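Local coordinates for protein glucose dehydrogenase (Haloferax mediterranei, PDB 2B5W) that oxidises D-glucose and several other aldoses to the corresponding lactones, using a catalytic zinc ion and NADP(+) in preference to NAD(+), at residues 35-38 against 39-43; 106-109 against 110-113; 112-115 against 116-120; 153-156 against 157-161; 335-338 against 339-343. The protein carries 1 engineered substitution. All coordinates share one frame; numbering follows the deposited sequence. Where two conformers were deposited one is given.

Contact 1: 35-38 against 39-43. Engineered in segment 35-38: Cys38 (natural residue Asp). With ZN (zinc ion), chain B; NAP (NADP nicotinamide-adenine-dinucleotide phosphate), chain I.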
# COMPACT_ATOMS: atom_id res chain seq x y z
N VAL A 35 18.16 3.67 28.61
CA VAL A 35 18.08 3.05 27.29
C VAL A 35 17.13 1.88 27.38
O VAL A 35 17.27 1.01 28.25
CB VAL A 35 19.45 2.58 26.77
CG1 VAL A 35 19.32 2.07 25.36
CG2 VAL A 35 20.46 3.67 26.87
N GLY A 36 16.12 1.87 26.54
CA GLY A 36 15.16 0.80 26.48
C GLY A 36 15.66 -0.44 25.77
O GLY A 36 16.65 -0.42 25.05
N VAL A 37 14.96 -1.54 26.02
CA VAL A 37 15.20 -2.83 25.38
C VAL A 37 13.92 -3.23 24.65
O VAL A 37 12.82 -3.03 25.13
CB VAL A 37 15.55 -3.86 26.44
CG1 VAL A 37 15.69 -5.25 25.84
CG2 VAL A 37 16.83 -3.47 27.19
N CYS A 38 14.02 -3.67 23.40
CA CYS A 38 12.84 -4.21 22.70
C CYS A 38 13.21 -5.47 21.96
O CYS A 38 14.34 -5.95 22.05
CB CYS A 38 12.20 -3.20 21.74
SG CYS A 38 13.04 -3.02 20.14
N GLY A 39 12.25 -6.00 21.21
CA GLY A 39 12.46 -7.24 20.50
C GLY A 39 13.67 -7.18 19.60
O GLY A 39 14.41 -8.14 19.45
N THR A 40 13.88 -6.02 18.98
CA THR A 40 15.05 -5.85 18.13
C THR A 40 16.33 -6.19 18.87
O THR A 40 17.26 -6.75 18.30
CB THR A 40 15.14 -4.38 17.60
OG1 THR A 40 13.93 -4.03 16.90
CG2 THR A 40 16.25 -4.28 16.55
N ASP A 41 16.47 -5.73 20.11
CA ASP A 41 17.67 -6.05 20.92
C ASP A 41 17.85 -7.55 21.14
O ASP A 41 18.97 -8.07 21.11
CB ASP A 41 17.60 -5.37 22.30
CG ASP A 41 17.76 -3.90 22.21
OD1 ASP A 41 16.74 -3.19 22.29
OD2 ASP A 41 18.90 -3.43 22.00
N HIS A 42 16.75 -8.24 21.39
CA HIS A 42 16.86 -9.68 21.60
C HIS A 42 17.26 -10.34 20.28
O HIS A 42 18.05 -11.27 20.29
CB HIS A 42 15.55 -10.21 22.16
CG HIS A 42 15.26 -9.73 23.55
ND1 HIS A 42 15.89 -10.25 24.65
CD2 HIS A 42 14.40 -8.78 24.01
CE1 HIS A 42 15.43 -9.66 25.74
NE2 HIS A 42 14.51 -8.77 25.38
N GLU A 43 16.75 -9.82 19.16
CA GLU A 43 17.11 -10.38 17.84
C GLU A 43 18.60 -10.17 17.56
O GLU A 43 19.27 -11.07 17.08
CB GLU A 43 16.25 -9.77 16.73
CG GLU A 43 14.77 -10.10 16.82
CD GLU A 43 13.89 -9.17 15.99
OE1 GLU A 43 14.35 -8.66 14.95
OE2 GLU A 43 12.72 -8.93 16.40
ZN ZN B . 13.45 -0.77 20.07
PA NAP I . 8.10 -8.92 20.55
O1A NAP I . 8.83 -10.14 20.24
O2A NAP I . 8.32 -8.43 21.99
O5B NAP I . 6.55 -9.11 20.36
C5B NAP I . 5.97 -9.91 19.36
C4B NAP I . 4.71 -10.40 20.03
O4B NAP I . 3.91 -11.02 19.04
C3B NAP I . 4.96 -11.43 21.15
O3B NAP I . 4.43 -11.02 22.40
C2B NAP I . 4.29 -12.70 20.63
O2B NAP I . 3.58 -13.44 21.61
C1B NAP I . 3.32 -12.17 19.60
N9A NAP I . 3.08 -13.14 18.55
C8A NAP I . 4.02 -13.70 17.72
N7A NAP I . 3.39 -14.56 16.89
C5A NAP I . 2.06 -14.58 17.23
C6A NAP I . 0.94 -15.27 16.74
N6A NAP I . 1.03 -16.20 15.77
N1A NAP I . -0.29 -15.05 17.31
C2A NAP I . -0.45 -14.14 18.33
N3A NAP I . 0.65 -13.45 18.83
C4A NAP I . 1.87 -13.66 18.27
O3 NAP I . 8.63 -7.70 19.68
PN NAP I . 8.29 -6.11 19.72
O1N NAP I . 6.88 -5.85 20.12
O2N NAP I . 9.39 -5.32 20.36
O5D NAP I . 8.40 -6.11 18.13
C5D NAP I . 7.34 -6.59 17.33
C4D NAP I . 7.81 -6.82 15.90
O4D NAP I . 8.16 -5.55 15.33
C3D NAP I . 9.05 -7.71 15.78
O3D NAP I . 8.93 -8.60 14.69
C2D NAP I . 10.17 -6.70 15.57
O2D NAP I . 11.32 -7.20 14.96
C1D NAP I . 9.45 -5.64 14.74
N1N NAP I . 9.99 -4.27 14.83
C2N NAP I . 10.11 -3.63 13.63
C3N NAP I . 10.50 -2.32 13.61
C7N NAP I . 10.43 -1.65 12.27
O7N NAP I . 11.04 -0.39 12.29
N7N NAP I . 9.82 -2.26 11.22
C4N NAP I . 10.84 -1.63 14.78
C5N NAP I . 10.70 -2.29 15.99
C6N NAP I . 10.24 -3.62 16.01
P2B NAP I . 4.30 -14.65 22.49
O1X NAP I . 5.31 -14.13 23.38
O2X NAP I . 3.09 -15.28 23.22
O3X NAP I . 4.91 -15.66 21.52
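Cys38 and Asp41 form the capping box that starts helix 39-46, just where strand 27-37 delivers the chain to the catalytic zinc. Cys38 N donates to Asp41 OD1 at 3.0 Å in a nearly straight bond (165°), using the anti lone pair of that oxygen. The Asp41 carboxylate folds back to this amide because its CG stands beside its own backbone N (chi1 -70°). In the other direction, Thr40 N makes a weak bond of 3.3 Å to Cys38 SG. The engineered Cys38, which replaces an aspartate, also binds the zinc ion through SG at 2.3 Å; His63 and Glu64 are further ligands. Cys38 O receives weak bonds from Asp41 N and, at 3.4 Å, from His42 N. Beyond the box, Val37 CG1 crosses the His42 side chain at about a right angle and reaches NE2 at 3.7 Å.

The first turn of the helix faces NADP. Gly39 N gives its hydrogen to the phosphate oxygen O2N at 3.1 Å (153°), and the ribose hydroxyl O2D donates to Glu43 OE2 at 2.7 Å. One short element therefore caps a helix, supplies a metal ligand and holds two parts of the cofactor, an arrangement that belongs to the catalytic zinc site of the zinc-containing alcohol dehydrogenase family.

Contact 2: 106-109 against 110-113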
# COMPACT_ATOMS: atom_id res chain seq x y z
N MET A 106 14.34 5.93 4.88
CA MET A 106 13.97 5.29 3.62
C MET A 106 15.18 4.65 2.91
O MET A 106 15.06 4.11 1.83
CB MET A 106 13.30 6.30 2.66
CG MET A 106 12.13 7.10 3.29
SD MET A 106 10.73 6.03 3.80
CE MET A 106 10.21 5.30 2.23
N ALA A 107 16.36 4.78 3.48
CA ALA A 107 17.55 4.18 2.83
C ALA A 107 17.39 2.66 2.79
O ALA A 107 16.93 2.05 3.73
CB ALA A 107 18.83 4.55 3.59
N PRO A 108 17.84 2.02 1.70
CA PRO A 108 17.82 0.56 1.62
C PRO A 108 19.03 -0.10 2.27
O PRO A 108 19.98 0.60 2.65
CB PRO A 108 17.88 0.34 0.12
CG PRO A 108 18.67 1.37 -0.35
CD PRO A 108 18.35 2.62 0.47
N ASP A 109 18.95 -1.41 2.40
CA ASP A 109 20.00 -2.20 3.03
C ASP A 109 21.36 -1.81 2.48
O ASP A 109 21.53 -1.64 1.27
CB ASP A 109 19.76 -3.68 2.72
CG ASP A 109 20.71 -4.58 3.46
OD1 ASP A 109 20.51 -4.81 4.67
OD2 ASP A 109 21.69 -5.11 2.90
N GLY A 110 22.35 -1.69 3.36
CA GLY A 110 23.69 -1.29 2.94
C GLY A 110 23.98 0.21 2.85
O GLY A 110 25.14 0.60 2.81
N MET A 111 22.94 1.04 2.84
CA MET A 111 23.09 2.48 2.69
C MET A 111 22.86 3.26 4.00
O MET A 111 22.64 4.47 3.99
CB MET A 111 22.14 2.97 1.58
CG MET A 111 22.37 2.24 0.26
SD MET A 111 21.58 3.06 -1.12
CE MET A 111 22.58 2.48 -2.49
N TYR A 112 22.93 2.53 5.11
CA TYR A 112 22.86 3.12 6.43
C TYR A 112 23.50 2.15 7.39
O TYR A 112 23.57 0.94 7.15
CB TYR A 112 21.40 3.34 6.90
CG TYR A 112 20.59 2.06 6.96
CD1 TYR A 112 20.57 1.27 8.10
CD2 TYR A 112 19.87 1.62 5.85
CE1 TYR A 112 19.86 0.10 8.13
CE2 TYR A 112 19.17 0.46 5.88
CZ TYR A 112 19.14 -0.30 7.02
OH TYR A 112 18.42 -1.48 7.06
N PHE A 113 23.87 2.70 8.53
CA PHE A 113 24.05 1.94 9.76
C PHE A 113 22.90 2.29 10.73
O PHE A 113 22.34 3.38 10.65
CB PHE A 113 25.35 2.36 10.45
CG PHE A 113 26.61 2.00 9.70
CD1 PHE A 113 26.68 0.89 8.87
CD2 PHE A 113 27.76 2.74 9.92
CE1 PHE A 113 27.88 0.55 8.23
CE2 PHE A 113 28.98 2.40 9.25
CZ PHE A 113 29.01 1.30 8.45
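Tyr112 turns its ring back against Ala107 and Pro108, across the type II beta turn Pro108-Met111. Its CB lies 4.4 Å from Ala107 CB. CG is set between the backbone N and the carbonyl carbon (chi1 59°), and this torsion brings the ring back over Ala107 and Pro108. CD2 is then 3.8 Å from Ala107 CB and 3.4 Å from Pro108 O. One atom further along, CE2 comes to 3.3 Å from Pro108 O and 3.5 Å from Ala107 O, with both carbonyl oxygens oblique to the ring. Arg88 makes a cation-pi contact with this ring, and also a weak hydrogen bond to Ala107 O.

Inside the turn, Met111 N donates to Pro108 O at 3.0 Å (155°), and Gly110 occupies the third turn position with positive phi. In the given conformer the Met111 side chain runs obliquely across the proline ring, SD being 3.5 Å from Pro108 CG; a second conformer makes this detail doubtful. Met111 O is held by Asn96 ND2.

Two backbone atoms bond to the second subunit: Asp109 N to its His294 NE2 and Met106 O to its Asn266 ND2. The turn has one internal hydrogen bond plus apolar packing, and several of its backbone polar atoms are met by Asn96, Arg88 and the second subunit.

Contact 3: 112-115 against 116-120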
# COMPACT_ATOMS: atom_id res chain seq x y z
N TYR A 112 22.93 2.53 5.11
CA TYR A 112 22.86 3.12 6.43
C TYR A 112 23.50 2.15 7.39
O TYR A 112 23.57 0.94 7.15
CB TYR A 112 21.40 3.34 6.90
CG TYR A 112 20.59 2.06 6.96
CD1 TYR A 112 20.57 1.27 8.10
CD2 TYR A 112 19.87 1.62 5.85
CE1 TYR A 112 19.86 0.10 8.13
CE2 TYR A 112 19.17 0.46 5.88
CZ TYR A 112 19.14 -0.30 7.02
OH TYR A 112 18.42 -1.48 7.06
N PHE A 113 23.87 2.70 8.53
CA PHE A 113 24.05 1.94 9.76
C PHE A 113 22.90 2.29 10.73
O PHE A 113 22.34 3.38 10.65
CB PHE A 113 25.35 2.36 10.45
CG PHE A 113 26.61 2.00 9.70
CD1 PHE A 113 26.68 0.89 8.87
CD2 PHE A 113 27.76 2.74 9.92
CE1 PHE A 113 27.88 0.55 8.23
CE2 PHE A 113 28.98 2.40 9.25
CZ PHE A 113 29.01 1.30 8.45
N GLU A 114 22.59 1.36 11.63
CA GLU A 114 21.65 1.59 12.72
C GLU A 114 22.40 1.40 14.03
O GLU A 114 22.90 0.33 14.31
CB GLU A 114 20.45 0.63 12.64
CG GLU A 114 19.39 1.14 11.68
CD GLU A 114 18.27 0.17 11.39
OE1 GLU A 114 18.37 -1.02 11.77
OE2 GLU A 114 17.27 0.60 10.77
N ARG A 115 22.47 2.44 14.81
CA ARG A 115 23.20 2.40 16.08
C ARG A 115 22.56 1.35 17.00
O ARG A 115 21.34 1.34 17.22
CB ARG A 115 23.21 3.79 16.71
CG ARG A 115 24.14 4.76 15.95
CD ARG A 115 24.73 5.91 16.72
NE ARG A 115 25.44 5.47 17.92
CZ ARG A 115 26.13 6.26 18.71
NH1 ARG A 115 26.28 7.55 18.43
NH2 ARG A 115 26.68 5.75 19.82
N GLY A 116 23.40 0.45 17.51
CA GLY A 116 22.98 -0.63 18.38
C GLY A 116 22.45 -1.86 17.67
O GLY A 116 22.01 -2.81 18.31
N ILE A 117 22.43 -1.84 16.34
CA ILE A 117 21.76 -2.87 15.58
C ILE A 117 22.64 -3.40 14.45
O ILE A 117 22.90 -4.59 14.37
CB ILE A 117 20.42 -2.36 15.04
CG1 ILE A 117 19.55 -1.86 16.16
CG2 ILE A 117 19.70 -3.50 14.29
CD1 ILE A 117 18.28 -1.14 15.67
N VAL A 118 23.06 -2.51 13.55
CA VAL A 118 23.93 -2.93 12.44
C VAL A 118 24.96 -1.89 12.06
O VAL A 118 24.65 -0.75 11.68
CB VAL A 118 23.11 -3.38 11.22
CG1 VAL A 118 22.11 -2.31 10.78
CG2 VAL A 118 24.05 -3.81 10.07
N GLY A 119 26.23 -2.26 12.20
CA GLY A 119 27.32 -1.45 11.71
C GLY A 119 27.86 -0.35 12.60
O GLY A 119 28.91 0.23 12.30
N ALA A 120 27.15 -0.05 13.71
CA ALA A 120 27.53 1.08 14.55
C ALA A 120 27.10 0.78 15.98
O ALA A 120 26.01 0.28 16.22
CB ALA A 120 26.92 2.38 14.05
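Glu114 O takes two backbone hydrogens, from Ile117 N and Val118 N, and so sits opposite both residues. Val118 N, 2.9 Å away, lies in the carbonyl plane on a lone pair. Ile117 N, at 3.0 Å, comes from above that plane, 39° out of it. The return bond, from Glu114 N to Val118 O, is also 2.9 Å long, so both backbone polar atoms of Glu114 are paired with the same short return of chain. Gly116, with positive phi, makes the tight turn between them, and its N donates to Ala120 O at 2.9 Å.

The charged side chains find their partners outside the two segments. Glu114, a substrate-binding residue, has its OE2 in a salt bridge with Arg88 NE, while OE1 meets only carbon across this contact, Ile117 CG2 at 3.8 Å. Arg115 sends NE to His121 O and NH2 to Gly122 O, the two residues after Ala120; its NH1 bond to Thr129 O is weak.

Phe113 packs flat against glycine, its CG beside its own backbone N (chi1 -67°), the position that lays the ring against Gly119. Gly119 CA makes a CH-pi contact over the ring, 4.1 Å from its centroid, and Gly119 O stands 3.6 Å above the ring plane over the centre. Beside it, Phe113 CB touches Ala120 CB at 3.9 Å. On the other flank, Arg89 and Val87 pair with the backbone of Phe113 and Arg115. Two residues facing one, with both amides converging on a single carbonyl, make this a classic beta bulge.

Contact 4: 153-156 against 157-161. With NAP (NADP nicotinamide-adenine-dinucleotide phosphate), chain I.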
# COMPACT_ATOMS: atom_id res chain seq x y z
N SER A 153 7.95 6.64 17.91
CA SER A 153 8.29 7.18 16.58
C SER A 153 8.17 6.17 15.45
O SER A 153 7.85 6.54 14.31
CB SER A 153 9.68 7.85 16.58
OG SER A 153 10.74 6.94 16.48
N ILE A 154 8.51 4.92 15.74
CA ILE A 154 8.36 3.82 14.78
C ILE A 154 6.90 3.78 14.32
O ILE A 154 6.61 3.69 13.13
CB ILE A 154 8.81 2.48 15.39
CG1 ILE A 154 10.31 2.45 15.65
CG2 ILE A 154 8.33 1.35 14.51
CD1 ILE A 154 11.17 2.60 14.46
N THR A 155 5.97 3.80 15.27
CA THR A 155 4.56 3.81 14.94
C THR A 155 4.14 5.09 14.25
O THR A 155 3.33 5.05 13.33
CB THR A 155 3.74 3.54 16.20
OG1 THR A 155 4.05 2.18 16.57
CG2 THR A 155 2.24 3.61 15.92
N GLU A 156 4.67 6.22 14.68
CA GLU A 156 4.30 7.47 14.03
C GLU A 156 4.65 7.39 12.53
O GLU A 156 3.87 7.85 11.70
CB GLU A 156 5.00 8.66 14.65
CG GLU A 156 4.66 8.96 16.10
CD GLU A 156 3.31 9.62 16.34
OE1 GLU A 156 2.53 9.87 15.38
OE2 GLU A 156 3.04 9.87 17.52
N LYS A 157 5.81 6.85 12.18
CA LYS A 157 6.15 6.74 10.77
C LYS A 157 5.22 5.77 10.05
O LYS A 157 4.72 6.06 8.96
CB LYS A 157 7.60 6.29 10.56
CG LYS A 157 7.90 6.05 9.06
CD LYS A 157 9.30 5.54 8.75
CE LYS A 157 9.35 5.00 7.32
NZ LYS A 157 10.72 4.67 6.92
N ALA A 158 4.98 4.60 10.64
CA ALA A 158 4.18 3.61 9.97
C ALA A 158 2.78 4.14 9.72
O ALA A 158 2.22 3.90 8.66
CB ALA A 158 4.16 2.29 10.77
N LEU A 159 2.19 4.82 10.71
CA LEU A 159 0.86 5.39 10.54
C LEU A 159 0.92 6.48 9.46
O LEU A 159 0.02 6.59 8.63
CB LEU A 159 0.31 5.97 11.85
CG LEU A 159 0.16 4.95 12.99
CD1 LEU A 159 -0.40 5.59 14.23
CD2 LEU A 159 -0.68 3.77 12.60
N GLU A 160 1.97 7.30 9.46
CA GLU A 160 2.07 8.34 8.41
C GLU A 160 1.97 7.71 7.00
O GLU A 160 1.21 8.20 6.14
CB GLU A 160 3.37 9.11 8.54
CG GLU A 160 3.42 10.34 7.64
CD GLU A 160 4.75 11.08 7.65
OE1 GLU A 160 5.82 10.44 7.77
OE2 GLU A 160 4.71 12.30 7.40
N HIS A 161 2.74 6.67 6.75
CA HIS A 161 2.77 6.06 5.44
C HIS A 161 1.51 5.25 5.13
O HIS A 161 0.97 5.33 4.04
CB HIS A 161 4.01 5.19 5.25
CG HIS A 161 5.27 5.98 5.16
ND1 HIS A 161 6.00 6.08 3.99
CD2 HIS A 161 5.96 6.68 6.10
CE1 HIS A 161 7.05 6.86 4.20
NE2 HIS A 161 7.07 7.22 5.48
PA NAP I . 8.10 -8.92 20.55
O1A NAP I . 8.83 -10.14 20.24
O2A NAP I . 8.32 -8.43 21.99
O5B NAP I . 6.55 -9.11 20.36
C5B NAP I . 5.97 -9.91 19.36
C4B NAP I . 4.71 -10.40 20.03
O4B NAP I . 3.91 -11.02 19.04
C3B NAP I . 4.96 -11.43 21.15
O3B NAP I . 4.43 -11.02 22.40
C2B NAP I . 4.29 -12.70 20.63
O2B NAP I . 3.58 -13.44 21.61
C1B NAP I . 3.32 -12.17 19.60
N9A NAP I . 3.08 -13.14 18.55
C8A NAP I . 4.02 -13.70 17.72
N7A NAP I . 3.39 -14.56 16.89
C5A NAP I . 2.06 -14.58 17.23
C6A NAP I . 0.94 -15.27 16.74
N6A NAP I . 1.03 -16.20 15.77
N1A NAP I . -0.29 -15.05 17.31
C2A NAP I . -0.45 -14.14 18.33
N3A NAP I . 0.65 -13.45 18.83
C4A NAP I . 1.87 -13.66 18.27
O3 NAP I . 8.63 -7.70 19.68
PN NAP I . 8.29 -6.11 19.72
O1N NAP I . 6.88 -5.85 20.12
O2N NAP I . 9.39 -5.32 20.36
O5D NAP I . 8.40 -6.11 18.13
C5D NAP I . 7.34 -6.59 17.33
C4D NAP I . 7.81 -6.82 15.90
O4D NAP I . 8.16 -5.55 15.33
C3D NAP I . 9.05 -7.71 15.78
O3D NAP I . 8.93 -8.60 14.69
C2D NAP I . 10.17 -6.70 15.57
O2D NAP I . 11.32 -7.20 14.96
C1D NAP I . 9.45 -5.64 14.74
N1N NAP I . 9.99 -4.27 14.83
C2N NAP I . 10.11 -3.63 13.63
C3N NAP I . 10.50 -2.32 13.61
C7N NAP I . 10.43 -1.65 12.27
O7N NAP I . 11.04 -0.39 12.29
N7N NAP I . 9.82 -2.26 11.22
C4N NAP I . 10.84 -1.63 14.78
C5N NAP I . 10.70 -2.29 15.99
C6N NAP I . 10.24 -3.62 16.01
P2B NAP I . 4.30 -14.65 22.49
O1X NAP I . 5.31 -14.13 23.38
O2X NAP I . 3.09 -15.28 23.22
O3X NAP I . 4.91 -15.66 21.52
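Ile154 meets the nicotinamide of NADP through two methyls: CG2 lies 3.9 Å from C4N, and CD1 is 3.7 Å from the carboxamide oxygen O7N. The other flat group, the imidazole of His161, offers an edge, in plane, to Lys157 O one turn back, with CD2 3.2 Å from that oxygen.

The Thr155 and Leu159 side chains run alongside each other in the same direction and touch through Thr155 CG2 and Leu159 CD1 at 3.7 Å. The threonine methyl is anti to the backbone N, while OG1 sits beside that N (chi1 -66°), where it hydrogen-bonds to Tyr247 OH and Thr188 OG1. All of this belongs to one continuous alpha helix, 149-164, whose i to i+4 ladder runs from Lys157 N to Ser153 O (3.0 Å), through Ala158 N and Leu159 N, to Glu160 N on Glu156 O. The Leu159 bond is the straightest of the four (171°). Leu159 CG also rests on Thr155 O at 3.2 Å.

Polar tips reach past the helix. Lys157, fully extended, carries NZ to a salt bridge with Asp105 and a hydrogen bond with Val302 O. Glu156 OE2 bonds to Thr315 and Glu160 OE1 to His308, while Glu160 and His161 also pack on Ala168 of the second subunit.

Contact 5: 335-338 against 339-343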
# COMPACT_ATOMS: atom_id res chain seq x y z
N SER A 335 24.03 -1.13 37.64
CA SER A 335 24.57 -2.04 38.66
C SER A 335 23.95 -3.43 38.61
O SER A 335 24.63 -4.40 38.89
CB SER A 335 24.43 -1.43 40.06
OG SER A 335 23.06 -1.10 40.31
N GLU A 336 22.67 -3.53 38.22
CA GLU A 336 21.92 -4.77 38.12
C GLU A 336 21.23 -4.86 36.75
O GLU A 336 20.03 -5.10 36.63
CB GLU A 336 20.89 -4.84 39.26
CG GLU A 336 21.41 -4.40 40.63
CD GLU A 336 22.45 -5.34 41.22
OE1 GLU A 336 22.48 -6.55 40.85
OE2 GLU A 336 23.26 -4.86 42.08
N PHE A 337 21.99 -4.63 35.70
CA PHE A 337 21.39 -4.43 34.37
C PHE A 337 20.77 -5.68 33.76
O PHE A 337 19.89 -5.57 32.94
CB PHE A 337 22.43 -3.87 33.42
CG PHE A 337 23.37 -4.90 32.94
CD1 PHE A 337 24.54 -5.16 33.63
CD2 PHE A 337 23.08 -5.64 31.79
CE1 PHE A 337 25.42 -6.16 33.19
CE2 PHE A 337 23.96 -6.63 31.34
CZ PHE A 337 25.12 -6.88 32.04
N GLU A 338 21.23 -6.87 34.16
CA GLU A 338 20.91 -8.09 33.44
C GLU A 338 19.41 -8.33 33.29
O GLU A 338 18.95 -8.79 32.24
CB GLU A 338 21.57 -9.31 34.11
CG GLU A 338 23.04 -9.45 33.78
CD GLU A 338 23.84 -10.12 34.88
OE1 GLU A 338 23.37 -11.14 35.42
OE2 GLU A 338 24.94 -9.61 35.21
N ALA A 339 18.66 -8.02 34.34
CA ALA A 339 17.22 -8.24 34.33
C ALA A 339 16.46 -7.47 33.26
O ALA A 339 15.33 -7.80 32.93
CB ALA A 339 16.65 -7.91 35.71
N ALA A 340 17.07 -6.42 32.71
CA ALA A 340 16.45 -5.69 31.62
C ALA A 340 16.29 -6.57 30.38
O ALA A 340 15.44 -6.31 29.51
CB ALA A 340 17.25 -4.49 31.29
N PHE A 341 17.13 -7.62 30.28
CA PHE A 341 17.09 -8.55 29.15
C PHE A 341 16.25 -9.83 29.43
O PHE A 341 16.28 -10.78 28.65
CB PHE A 341 18.52 -8.90 28.71
CG PHE A 341 19.31 -7.71 28.20
CD1 PHE A 341 19.09 -7.20 26.94
CD2 PHE A 341 20.25 -7.09 29.01
CE1 PHE A 341 19.77 -6.09 26.49
CE2 PHE A 341 20.95 -5.98 28.55
CZ PHE A 341 20.72 -5.52 27.27
N ASP A 342 15.48 -9.81 30.52
CA ASP A 342 14.54 -10.90 30.82
C ASP A 342 13.56 -11.01 29.68
O ASP A 342 13.14 -9.99 29.10
CB ASP A 342 13.75 -10.64 32.09
CG ASP A 342 14.53 -10.95 33.35
OD1 ASP A 342 15.66 -11.51 33.26
OD2 ASP A 342 14.07 -10.67 34.48
N ASP A 343 13.19 -12.24 29.36
CA ASP A 343 12.38 -12.46 28.18
C ASP A 343 11.19 -13.39 28.46
O ASP A 343 10.89 -14.29 27.67
CB ASP A 343 13.27 -12.92 27.01
CG ASP A 343 13.41 -14.43 26.90
OD1 ASP A 343 13.72 -15.09 27.92
OD2 ASP A 343 13.24 -15.04 25.82
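Phe337 and Phe341 meet rim to rim: Phe337 CD2 is 3.9 Å from Phe341 CE2, and each of these atoms lies near the plane of the other ring. Phe337 makes this approach with its CG lying between backbone N and carbonyl carbon (chi1 78°). The two planes are almost perpendicular, yet neither ring puts a face over the other, so this is edge contact and no stack. One face of Phe337 is instead covered by Glu338 CG, 3.7 Å from the plane and nearer the ring's periphery than its centre. Phe341, for its part, has Glu338 O at its edge, CD2 being 3.9 Å from that oxygen.

Behind the rings runs a chain of backbone bonds. Ala340 N donates to Phe337 O at 3.0 Å and Phe341 N to Glu338 O at 2.9 Å, followed by Asp342 N on Ala339 O at 3.1 Å. The repeated i to i+3 pattern marks 3-10 turns, and the short segment lies in the crossover that joins the parallel strands 328-333 and 349-353. Both bonds across the contact come from above the carbonyl plane, that of Phe341 by 43°. Ala340 CB closes over Phe337 O at 3.3 Å.

Farther out, Ile352 on strand 349-353 packs on Phe337, Ala340 and Phe341, and Thr350 OG1 bonds to Ala340 O. Phe341 extends between loops and helix 39-46, where it touches Pro13, Leu61, Met124 and Ile45; His332 lies against Ala339 and Ala340 from strand 328-333.

Contact 1 lies at the catalytic centre, and two others touch it directly. Contact 3 reaches it through Ile117 CD1, 3.8 Å from Thr40 CG2; the Ile117 side chain is about 7 Å from the zinc ion. Contact 5 packs on Val37 and His42, with Phe341 O 3.2 Å from His42 CE1 and Phe341 CE1 4.0 Å from Val37 CG2. Contacts 1 and 4 stay about 8 Å apart at their nearest atoms, but both touch NADP. Contact 2 runs straight into contact 3 through the shared Tyr112 and Phe113, and meets contact 4 where Met106 SD is 3.4 Å from Lys157 NZ, at the second subunit.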